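Local coordinates for protein serine acetyltransferase 1, putative (PDB 7BW9) that probably transfers an acetyl group to the hydroxyl of L-serine, an early step of cysteine biosynthesis, and is seen here with cysteine bound, at residues I130-I135 against E153-I158; S246-G251 against Q258-D263; F23-Q28 against P47-R52. One frame throughout, in Å; residues are numbered along the deposited sequence.

Contact 1 (I130-I135 against E153-I158); sequences IHVMMI and ELMENI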
loop_
_atom_site.group_PDB
_atom_site.type_symbol
_atom_site.label_atom_id
_atom_site.label_comp_id
_atom_site.label_asym_id
_atom_site.label_seq_id
_atom_site.Cartn_x
_atom_site.Cartn_y
_atom_site.Cartn_z
ATOM N N ILE A 130 -11.521 -8.875 1.352
ATOM C CA ILE A 130 -12.543 -9.133 2.355
ATOM C C ILE A 130 -12.450 -8.104 3.468
ATOM O O ILE A 130 -13.465 -7.566 3.926
ATOM C CB ILE A 130 -12.403 -10.564 2.912
ATOM C CG1 ILE A 130 -12.643 -11.600 1.819
ATOM C CG2 ILE A 130 -13.336 -10.773 4.085
ATOM C CD1 ILE A 130 -13.978 -11.478 1.133
ATOM N N HIS A 131 -11.232 -7.806 3.921
ATOM C CA HIS A 131 -11.090 -6.854 5.021
ATOM C C HIS A 131 -11.583 -5.480 4.607
ATOM O O HIS A 131 -12.214 -4.780 5.405
ATOM C CB HIS A 131 -9.638 -6.793 5.513
ATOM C CG HIS A 131 -9.158 -8.085 6.106
ATOM N ND1 HIS A 131 -7.822 -8.379 6.274
ATOM C CD2 HIS A 131 -9.843 -9.162 6.557
ATOM C CE1 HIS A 131 -7.704 -9.586 6.803
ATOM N NE2 HIS A 131 -8.916 -10.081 6.988
ATOM N N VAL A 132 -11.342 -5.087 3.357
ATOM C CA VAL A 132 -11.784 -3.753 2.956
ATOM C C VAL A 132 -13.307 -3.687 2.931
ATOM O O VAL A 132 -13.894 -2.644 3.236
ATOM C CB VAL A 132 -11.156 -3.344 1.602
ATOM C CG1 VAL A 132 -11.826 -4.061 0.434
ATOM C CG2 VAL A 132 -11.258 -1.836 1.398
ATOM N N MET A 133 -13.973 -4.800 2.606
ATOM C CA MET A 133 -15.429 -4.804 2.555
ATOM C C MET A 133 -16.058 -4.878 3.942
ATOM O O MET A 133 -17.120 -4.285 4.159
ATOM C CB MET A 133 -15.916 -5.950 1.669
ATOM C CG MET A 133 -15.677 -5.682 0.167
ATOM S SD MET A 133 -16.151 -4.011 -0.362
ATOM C CE MET A 133 -17.914 -4.078 0.014
ATOM N N MET A 134 -15.428 -5.581 4.893
ATOM C CA MET A 134 -15.835 -5.445 6.292
ATOM C C MET A 134 -15.900 -3.974 6.703
ATOM O O MET A 134 -16.885 -3.519 7.289
ATOM C CB MET A 134 -14.862 -6.193 7.207
ATOM C CG MET A 134 -14.726 -7.688 6.963
ATOM S SD MET A 134 -13.632 -8.395 8.225
ATOM C CE MET A 134 -13.747 -10.152 7.880
ATOM N N ILE A 135 -14.853 -3.209 6.393
ATOM C CA ILE A 135 -14.853 -1.792 6.741
ATOM C C ILE A 135 -15.853 -1.016 5.886
ATOM O O ILE A 135 -16.592 -0.162 6.400
ATOM C CB ILE A 135 -13.437 -1.216 6.608
ATOM C CG1 ILE A 135 -12.466 -2.029 7.455
ATOM C CG2 ILE A 135 -13.404 0.258 7.019
ATOM C CD1 ILE A 135 -12.754 -1.968 8.975
ATOM N N GLU A 153 -12.468 9.044 6.905
ATOM C CA GLU A 153 -11.318 8.709 7.737
ATOM C C GLU A 153 -11.220 7.200 7.948
ATOM O O GLU A 153 -10.146 6.601 7.805
ATOM C CB GLU A 153 -11.429 9.439 9.079
ATOM C CG GLU A 153 -10.187 9.368 9.954
ATOM C CD GLU A 153 -10.432 9.928 11.359
ATOM O OE1 GLU A 153 -10.310 11.160 11.545
ATOM O OE2 GLU A 153 -10.771 9.138 12.269
ATOM N N LEU A 154 -12.345 6.569 8.280
ATOM C CA LEU A 154 -12.370 5.116 8.435
ATOM C C LEU A 154 -11.906 4.411 7.164
ATOM O O LEU A 154 -11.042 3.526 7.209
ATOM C CB LEU A 154 -13.778 4.674 8.822
ATOM C CG LEU A 154 -14.007 3.189 9.009
ATOM C CD1 LEU A 154 -13.046 2.650 10.073
ATOM C CD2 LEU A 154 -15.480 2.985 9.423
ATOM N N MET A 155 -12.451 4.806 6.008
ATOM C CA MET A 155 -12.001 4.187 4.766
ATOM C C MET A 155 -10.524 4.464 4.487
ATOM O O MET A 155 -9.836 3.601 3.922
ATOM C CB MET A 155 -12.856 4.653 3.587
ATOM C CG MET A 155 -14.272 4.070 3.582
ATOM S SD MET A 155 -14.355 2.332 4.028
ATOM C CE MET A 155 -13.515 1.517 2.679
ATOM N N GLU A 156 -10.012 5.648 4.860
ATOM C CA GLU A 156 -8.591 5.906 4.618
ATOM C C GLU A 156 -7.709 5.051 5.523
ATOM O O GLU A 156 -6.601 4.672 5.124
ATOM C CB GLU A 156 -8.254 7.389 4.797
ATOM C CG GLU A 156 -8.795 8.298 3.671
ATOM C CD GLU A 156 -8.352 7.883 2.263
ATOM O OE1 GLU A 156 -7.235 7.330 2.109
ATOM O OE2 GLU A 156 -9.112 8.140 1.299
ATOM N N ASN A 157 -8.185 4.718 6.727
ATOM C CA ASN A 157 -7.440 3.790 7.582
ATOM C C ASN A 157 -7.234 2.448 6.888
ATOM O O ASN A 157 -6.122 1.910 6.870
ATOM C CB ASN A 157 -8.171 3.568 8.914
ATOM C CG ASN A 157 -8.032 4.736 9.868
ATOM O OD1 ASN A 157 -7.166 5.592 9.700
ATOM N ND2 ASN A 157 -8.884 4.767 10.890
ATOM N N ILE A 158 -8.308 1.876 6.335
ATOM C CA ILE A 158 -8.197 0.556 5.714
ATOM C C ILE A 158 -7.437 0.663 4.385
ATOM O O ILE A 158 -6.708 -0.264 4.004
ATOM C CB ILE A 158 -9.599 -0.090 5.570
ATOM C CG1 ILE A 158 -9.498 -1.584 5.243
ATOM C CG2 ILE A 158 -10.463 0.605 4.504
ATOM C CD1 ILE A 158 -8.662 -2.363 6.209
#

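Contact 2 (S246-G251 against Q258-D263); sequences SNVKIG and QNIDQD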
loop_
_atom_site.group_PDB
_atom_site.type_symbol
_atom_site.label_atom_id
_atom_site.label_comp_id
_atom_site.label_asym_id
_atom_site.label_seq_id
_atom_site.Cartn_x
_atom_site.Cartn_y
_atom_site.Cartn_z
ATOM N N SER A 246 -24.484 -5.655 -17.326
ATOM C CA SER A 246 -24.230 -6.941 -16.697
ATOM C C SER A 246 -23.519 -7.892 -17.651
ATOM O O SER A 246 -23.631 -7.778 -18.877
ATOM C CB SER A 246 -25.542 -7.574 -16.248
ATOM O OG SER A 246 -26.273 -6.689 -15.424
ATOM N N ASN A 247 -22.781 -8.839 -17.073
ATOM C CA ASN A 247 -22.097 -9.903 -17.817
ATOM C C ASN A 247 -21.032 -9.356 -18.770
ATOM O O ASN A 247 -20.789 -9.922 -19.838
ATOM C CB ASN A 247 -23.095 -10.780 -18.588
ATOM C CG ASN A 247 -24.055 -11.525 -17.674
ATOM O OD1 ASN A 247 -25.263 -11.276 -17.684
ATOM N ND2 ASN A 247 -23.521 -12.447 -16.887
ATOM N N VAL A 248 -20.381 -8.260 -18.394
ATOM C CA VAL A 248 -19.309 -7.659 -19.180
ATOM C C VAL A 248 -17.982 -8.073 -18.556
ATOM O O VAL A 248 -17.845 -8.083 -17.322
ATOM C CB VAL A 248 -19.454 -6.128 -19.235
ATOM C CG1 VAL A 248 -18.156 -5.457 -19.732
ATOM C CG2 VAL A 248 -20.639 -5.749 -20.117
ATOM N N LYS A 249 -17.039 -8.489 -19.398
ATOM C CA LYS A 249 -15.662 -8.777 -18.999
ATOM C C LYS A 249 -14.747 -7.731 -19.626
ATOM O O LYS A 249 -14.728 -7.568 -20.854
ATOM C CB LYS A 249 -15.236 -10.178 -19.435
ATOM C CG LYS A 249 -16.314 -11.242 -19.312
ATOM C CD LYS A 249 -16.308 -11.877 -17.936
ATOM C CE LYS A 249 -17.326 -13.014 -17.815
ATOM N NZ LYS A 249 -16.879 -14.270 -18.497
ATOM N N ILE A 250 -13.999 -7.015 -18.799
ATOM C CA ILE A 250 -13.092 -5.979 -19.284
ATOM C C ILE A 250 -11.655 -6.471 -19.130
ATOM O O ILE A 250 -11.220 -6.829 -18.024
ATOM C CB ILE A 250 -13.334 -4.648 -18.564
ATOM C CG1 ILE A 250 -14.744 -4.150 -18.891
ATOM C CG2 ILE A 250 -12.268 -3.624 -18.951
ATOM C CD1 ILE A 250 -15.299 -3.157 -17.899
ATOM N N GLY A 251 -10.932 -6.514 -20.248
ATOM C CA GLY A 251 -9.571 -6.997 -20.234
ATOM C C GLY A 251 -8.621 -6.039 -19.538
ATOM O O GLY A 251 -8.909 -4.866 -19.326
ATOM N N GLN A 258 -16.768 5.228 -22.200
ATOM C CA GLN A 258 -18.101 5.207 -22.780
ATOM C C GLN A 258 -18.912 4.077 -22.163
ATOM O O GLN A 258 -18.356 3.102 -21.649
ATOM C CB GLN A 258 -18.039 5.001 -24.300
ATOM C CG GLN A 258 -17.093 5.949 -25.000
ATOM C CD GLN A 258 -16.900 5.589 -26.452
ATOM O OE1 GLN A 258 -16.383 4.517 -26.778
ATOM N NE2 GLN A 258 -17.324 6.481 -27.336
ATOM N N ASN A 259 -20.235 4.216 -22.233
ATOM C CA ASN A 259 -21.139 3.145 -21.843
ATOM C C ASN A 259 -20.783 1.863 -22.577
ATOM O O ASN A 259 -20.259 1.884 -23.690
ATOM C CB ASN A 259 -22.594 3.503 -22.155
ATOM C CG ASN A 259 -23.120 4.641 -21.311
ATOM O OD1 ASN A 259 -22.599 4.929 -20.233
ATOM N ND2 ASN A 259 -24.187 5.282 -21.790
ATOM N N ILE A 260 -21.073 0.734 -21.941
ATOM C CA ILE A 260 -20.853 -0.583 -22.524
ATOM C C ILE A 260 -22.108 -1.408 -22.273
ATOM O O ILE A 260 -22.517 -1.586 -21.120
ATOM C CB ILE A 260 -19.607 -1.265 -21.934
ATOM C CG1 ILE A 260 -18.359 -0.454 -22.284
ATOM C CG2 ILE A 260 -19.461 -2.675 -22.446
ATOM C CD1 ILE A 260 -17.099 -1.085 -21.806
ATOM N N ASP A 261 -22.734 -1.877 -23.349
ATOM C CA ASP A 261 -23.929 -2.700 -23.259
ATOM C C ASP A 261 -23.604 -4.041 -22.599
ATOM O O ASP A 261 -22.448 -4.448 -22.493
ATOM C CB ASP A 261 -24.517 -2.949 -24.653
ATOM C CG ASP A 261 -24.794 -1.667 -25.410
ATOM O OD1 ASP A 261 -24.918 -0.602 -24.762
ATOM O OD2 ASP A 261 -24.899 -1.727 -26.660
ATOM N N GLN A 262 -24.654 -4.746 -22.192
ATOM C CA GLN A 262 -24.492 -6.044 -21.555
ATOM C C GLN A 262 -23.871 -7.064 -22.510
ATOM O O GLN A 262 -23.827 -6.874 -23.727
ATOM C CB GLN A 262 -25.841 -6.559 -21.063
ATOM C CG GLN A 262 -26.833 -6.824 -22.180
ATOM C CD GLN A 262 -28.223 -7.119 -21.654
ATOM O OE1 GLN A 262 -28.869 -6.256 -21.064
ATOM N NE2 GLN A 262 -28.687 -8.348 -21.858
ATOM N N ASP A 263 -23.360 -8.153 -21.926
ATOM C CA ASP A 263 -22.870 -9.329 -22.658
ATOM C C ASP A 263 -21.697 -9.017 -23.589
ATOM O O ASP A 263 -21.499 -9.704 -24.595
ATOM C CB ASP A 263 -24.003 -10.004 -23.439
ATOM C CG ASP A 263 -25.149 -10.446 -22.538
ATOM O OD1 ASP A 263 -24.878 -11.083 -21.491
ATOM O OD2 ASP A 263 -26.320 -10.152 -22.866
#

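Contact 3 (F23-Q28 against P47-R52); sequences FKSTKQ and PDFFTR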
loop_
_atom_site.group_PDB
_atom_site.type_symbol
_atom_site.label_atom_id
_atom_site.label_comp_id
_atom_site.label_asym_id
_atom_site.label_seq_id
_atom_site.Cartn_x
_atom_site.Cartn_y
_atom_site.Cartn_z
ATOM N N PHE A 23 -18.001 -21.908 7.991
ATOM C CA PHE A 23 -17.609 -20.677 8.662
ATOM C C PHE A 23 -17.181 -20.883 10.101
ATOM O O PHE A 23 -16.790 -19.913 10.758
ATOM C CB PHE A 23 -18.756 -19.669 8.629
ATOM C CG PHE A 23 -18.976 -19.075 7.278
ATOM C CD1 PHE A 23 -18.142 -18.075 6.806
ATOM C CD2 PHE A 23 -19.999 -19.535 6.466
ATOM C CE1 PHE A 23 -18.340 -17.533 5.552
ATOM C CE2 PHE A 23 -20.205 -18.999 5.210
ATOM C CZ PHE A 23 -19.373 -17.992 4.755
ATOM N N LYS A 24 -17.256 -22.106 10.611
ATOM C CA LYS A 24 -16.959 -22.383 12.006
ATOM C C LYS A 24 -15.614 -23.074 12.115
ATOM O O LYS A 24 -15.135 -23.699 11.164
ATOM C CB LYS A 24 -18.057 -23.242 12.635
ATOM C CG LYS A 24 -19.434 -22.621 12.488
ATOM C CD LYS A 24 -20.539 -23.564 12.914
ATOM C CE LYS A 24 -21.519 -22.853 13.825
ATOM N NZ LYS A 24 -22.826 -23.567 13.947
ATOM N N SER A 25 -14.995 -22.933 13.279
ATOM C CA SER A 25 -13.690 -23.530 13.488
ATOM C C SER A 25 -13.457 -23.635 14.988
ATOM O O SER A 25 -13.775 -22.711 15.745
ATOM C CB SER A 25 -12.595 -22.710 12.798
ATOM O OG SER A 25 -11.325 -22.882 13.399
ATOM N N THR A 26 -12.931 -24.778 15.409
ATOM C CA THR A 26 -12.655 -25.053 16.807
ATOM C C THR A 26 -11.231 -24.710 17.186
ATOM O O THR A 26 -10.808 -25.022 18.300
ATOM C CB THR A 26 -12.920 -26.526 17.104
ATOM O OG1 THR A 26 -12.011 -27.328 16.338
ATOM C CG2 THR A 26 -14.351 -26.896 16.729
ATOM N N LYS A 27 -10.486 -24.077 16.292
ATOM C CA LYS A 27 -9.060 -23.882 16.480
ATOM C C LYS A 27 -8.774 -22.510 17.081
ATOM O O LYS A 27 -9.629 -21.620 17.124
ATOM C CB LYS A 27 -8.335 -24.060 15.147
ATOM C CG LYS A 27 -9.043 -25.048 14.227
ATOM C CD LYS A 27 -8.077 -25.728 13.284
ATOM C CE LYS A 27 -8.126 -25.108 11.906
ATOM N NZ LYS A 27 -7.503 -26.015 10.910
ATOM N N GLN A 28 -7.544 -22.350 17.551
ATOM C CA GLN A 28 -7.092 -21.129 18.213
ATOM C C GLN A 28 -5.994 -20.513 17.346
ATOM O O GLN A 28 -4.851 -20.979 17.362
ATOM C CB GLN A 28 -6.599 -21.439 19.630
ATOM C CG GLN A 28 -5.955 -20.273 20.358
ATOM C CD GLN A 28 -6.967 -19.234 20.788
ATOM O OE1 GLN A 28 -7.570 -19.339 21.858
ATOM N NE2 GLN A 28 -7.167 -18.223 19.949
ATOM N N PRO A 47 -15.804 -14.465 15.353
ATOM C CA PRO A 47 -15.025 -14.791 16.560
ATOM C C PRO A 47 -14.162 -16.032 16.411
ATOM O O PRO A 47 -13.029 -16.050 16.906
ATOM C CB PRO A 47 -16.106 -14.966 17.639
ATOM C CG PRO A 47 -17.441 -14.975 16.899
ATOM C CD PRO A 47 -17.208 -14.155 15.669
ATOM N N ASP A 48 -14.642 -17.059 15.714
ATOM C CA ASP A 48 -13.867 -18.296 15.655
ATOM C C ASP A 48 -12.477 -18.099 15.059
ATOM O O ASP A 48 -11.564 -18.861 15.394
ATOM C CB ASP A 48 -14.623 -19.362 14.866
ATOM C CG ASP A 48 -15.787 -19.955 15.649
ATOM O OD1 ASP A 48 -16.145 -19.408 16.721
ATOM O OD2 ASP A 48 -16.353 -20.965 15.178
ATOM N N PHE A 49 -12.273 -17.078 14.222
ATOM C CA PHE A 49 -10.979 -16.909 13.566
ATOM C C PHE A 49 -10.115 -15.828 14.189
ATOM O O PHE A 49 -8.927 -15.729 13.843
ATOM C CB PHE A 49 -11.184 -16.625 12.063
ATOM C CG PHE A 49 -11.910 -17.734 11.357
ATOM C CD1 PHE A 49 -11.211 -18.793 10.807
ATOM C CD2 PHE A 49 -13.296 -17.759 11.314
ATOM C CE1 PHE A 49 -11.886 -19.835 10.187
ATOM C CE2 PHE A 49 -13.971 -18.796 10.702
ATOM C CZ PHE A 49 -13.265 -19.836 10.136
ATOM N N PHE A 50 -10.655 -15.025 15.097
ATOM C CA PHE A 50 -9.915 -13.873 15.595
ATOM C C PHE A 50 -9.846 -13.735 17.112
ATOM O O PHE A 50 -9.159 -12.826 17.587
ATOM C CB PHE A 50 -10.510 -12.573 15.024
ATOM C CG PHE A 50 -10.377 -12.443 13.519
ATOM C CD1 PHE A 50 -9.179 -12.046 12.944
ATOM C CD2 PHE A 50 -11.455 -12.713 12.692
ATOM C CE1 PHE A 50 -9.060 -11.919 11.564
ATOM C CE2 PHE A 50 -11.346 -12.584 11.301
ATOM C CZ PHE A 50 -10.146 -12.189 10.741
ATOM N N THR A 51 -10.533 -14.569 17.889
ATOM C CA THR A 51 -10.561 -14.378 19.334
ATOM C C THR A 51 -9.999 -15.588 20.061
ATOM O O THR A 51 -10.034 -16.715 19.556
ATOM C CB THR A 51 -11.980 -14.137 19.859
ATOM O OG1 THR A 51 -12.774 -15.300 19.618
ATOM C CG2 THR A 51 -12.606 -12.934 19.188
ATOM N N ARG A 52 -9.518 -15.327 21.280
ATOM C CA ARG A 52 -9.185 -16.384 22.228
ATOM C C ARG A 52 -10.414 -17.224 22.555
ATOM O O ARG A 52 -11.507 -16.696 22.770
ATOM C CB ARG A 52 -8.629 -15.771 23.508
ATOM C CG ARG A 52 -7.137 -15.541 23.501
ATOM C CD ARG A 52 -6.746 -14.761 24.737
ATOM N NE ARG A 52 -7.290 -15.373 25.951
ATOM C CZ ARG A 52 -7.302 -14.788 27.146
ATOM N NH1 ARG A 52 -6.798 -13.568 27.295
ATOM N NH2 ARG A 52 -7.820 -15.420 28.195
#

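Contact 1 (I130-I135 against E153-I158)
Ile135 of helix 128-144 meets Leu154, Met155 and Ile158 of helix 148-162, and its side chain can be followed outward. Its CB lies 4.1 Å from CB of Ile158. There the chain forks: CG1 meets CG1 of Ile158 at 3.7 Å, while CG2, anti to the backbone N, enters between two residues of the other helix, 3.6 Å from Leu154 CG and 3.8 Å from Met155 SD. The tip, CD1, carried by CG1, has no close partner in 153-158. The Ile135 and Met155 side chains run antiparallel where CG2 passes SD; Met155, bent at chi2 (-41°) and chi3 (-66°), brings its CE to the Val132 side, 4.2 Å from Val132 CG2. One turn back, Val132 stands nearly perpendicular to Ile158, with CG2 of each 4.0 Å apart.

The two segments run antiparallel, their axes 9.8 Å apart at 169°, as in the helical hairpin they form just before the left-handed beta-helix begins. Helix 36-45 covers one side through Ile41, which touches Ile135, and Ile166 of the first coil strand lies against both Val132 and Met155. No hydrogen bond crosses the interface. Adhesion therefore rests on the fit of branched aliphatic carbons and one thioether, which buries 293 Å² and holds helices 128-144 and 148-162 together.

Contact 2 (S246-G251 against Q258-D263)
Backbone meets backbone where Ser246 and Asn247 pass Gln262 and Asp263, with CA atoms 4.9 Å apart in both pairs, and Asp263 N donates to Ser246 O over 3.1 Å with an N-H...O angle of 163°. The donor lies nearly in line with the carbonyl bond. The same oxygen also receives a CA-H...O contact from Gln262 CA at 3.3 Å, so two neighbouring residues converge on one acceptor. Asn247 and Asp263 both have positive phi, near 60°, and thus make matching turns on successive levels.

Their side chains run alongside each other in the same direction, with Asp263 OD1 3.4 Å from Asn247 CB. Next to them, Gln262 leaves the backbone with CG between N and the carbonyl carbon (chi1 64°) and then runs extended; its NE2 donates to Asp263 OD2 over 3.1 Å, reaching that oxygen from above the carboxylate plane. On the inner side Val248 and Ile260 meet obliquely, the CG2 atoms 4.0 Å apart, while Val248 CG2 also comes to 3.3 Å from Asp261 O.

This stacking of one turn on the next is that of the left-handed parallel beta-helix built from hexapeptide repeats. Strand 249-250 continues the pairing to strand 264-267 through Lys249, and Ser246 OG accepts from Asp228 N of the preceding coil. Ile260 also packs on Gln274 of the second subunit. The chemistry is two-layered: an apolar valine-isoleucine pair inside and a polar edge outside, where the Gln262 amide probably helps to offset the charge of the Asp263 carboxylate.

Contact 3 (F23-Q28 against P47-R52)
Ser25 N donates to Asp48 OD2 over 3.1 Å in a fairly straight bond, N-H...O 166°, arriving on the anti side of the carboxylate and 20° out of its plane. The same OD2 also lies close to Ser25 O, an acceptor that gives it no bond. Ser25 OG reaches forward along the chain to accept from Lys27 N at 3.2 Å, an ST turn that bends the loop between helices 2-17 and 36-45 as it passes the short helical turn 47-50.

Within 47-51, Pro47 O accepts from Phe50 N, Thr51 N and Thr51 OG1, the hydroxyl at 2.8 Å. In the fold, the contact lays the N-terminal loop on the segment following helix 36-45, and the Phe49 ring borders this loop while touching Ala121 and Ile124 of helix 120-126. Phe23 O lies near the plane of the ring at its edge, 3.0 Å from CE2, and Ser25 CB approaches CE1 obliquely at 3.9 Å.

Farther along, Gln28 splits its amide. NE2 reaches Thr51 O over 3.3 Å, bent to 141° and from above the carbonyl plane, while OE1 accepts from Arg53 N. Arg56 serves both Thr51 O, as a second donor through NH2, and Asp48 OD1, as a long, weak ionic partner through NH1, while Lys27 NZ reaches across to Tyr79 O of the third subunit.

How the contacts relate
From the N terminus, contact 3 comes first and closes a loop of 18 residues holding helix 36-45, laying the strand-free segment after helix 2-17 on turn 47-50. Contact 1 follows with a hairpin of consecutive helices, 128-144 and 148-162, and contact 2 then joins successive levels far along the beta-helix, across a short loop containing strand 255-256. The three loops follow in series; none nests in or crosses another. Helix 36-45, inside the first loop, also packs on contact 1, whose nearest atoms are about 4 Å from contact 3. Contacts 2 and 3 lie on opposite sides of the chain's centre, about 40 Å apart between centres, yet both touch the third subunit.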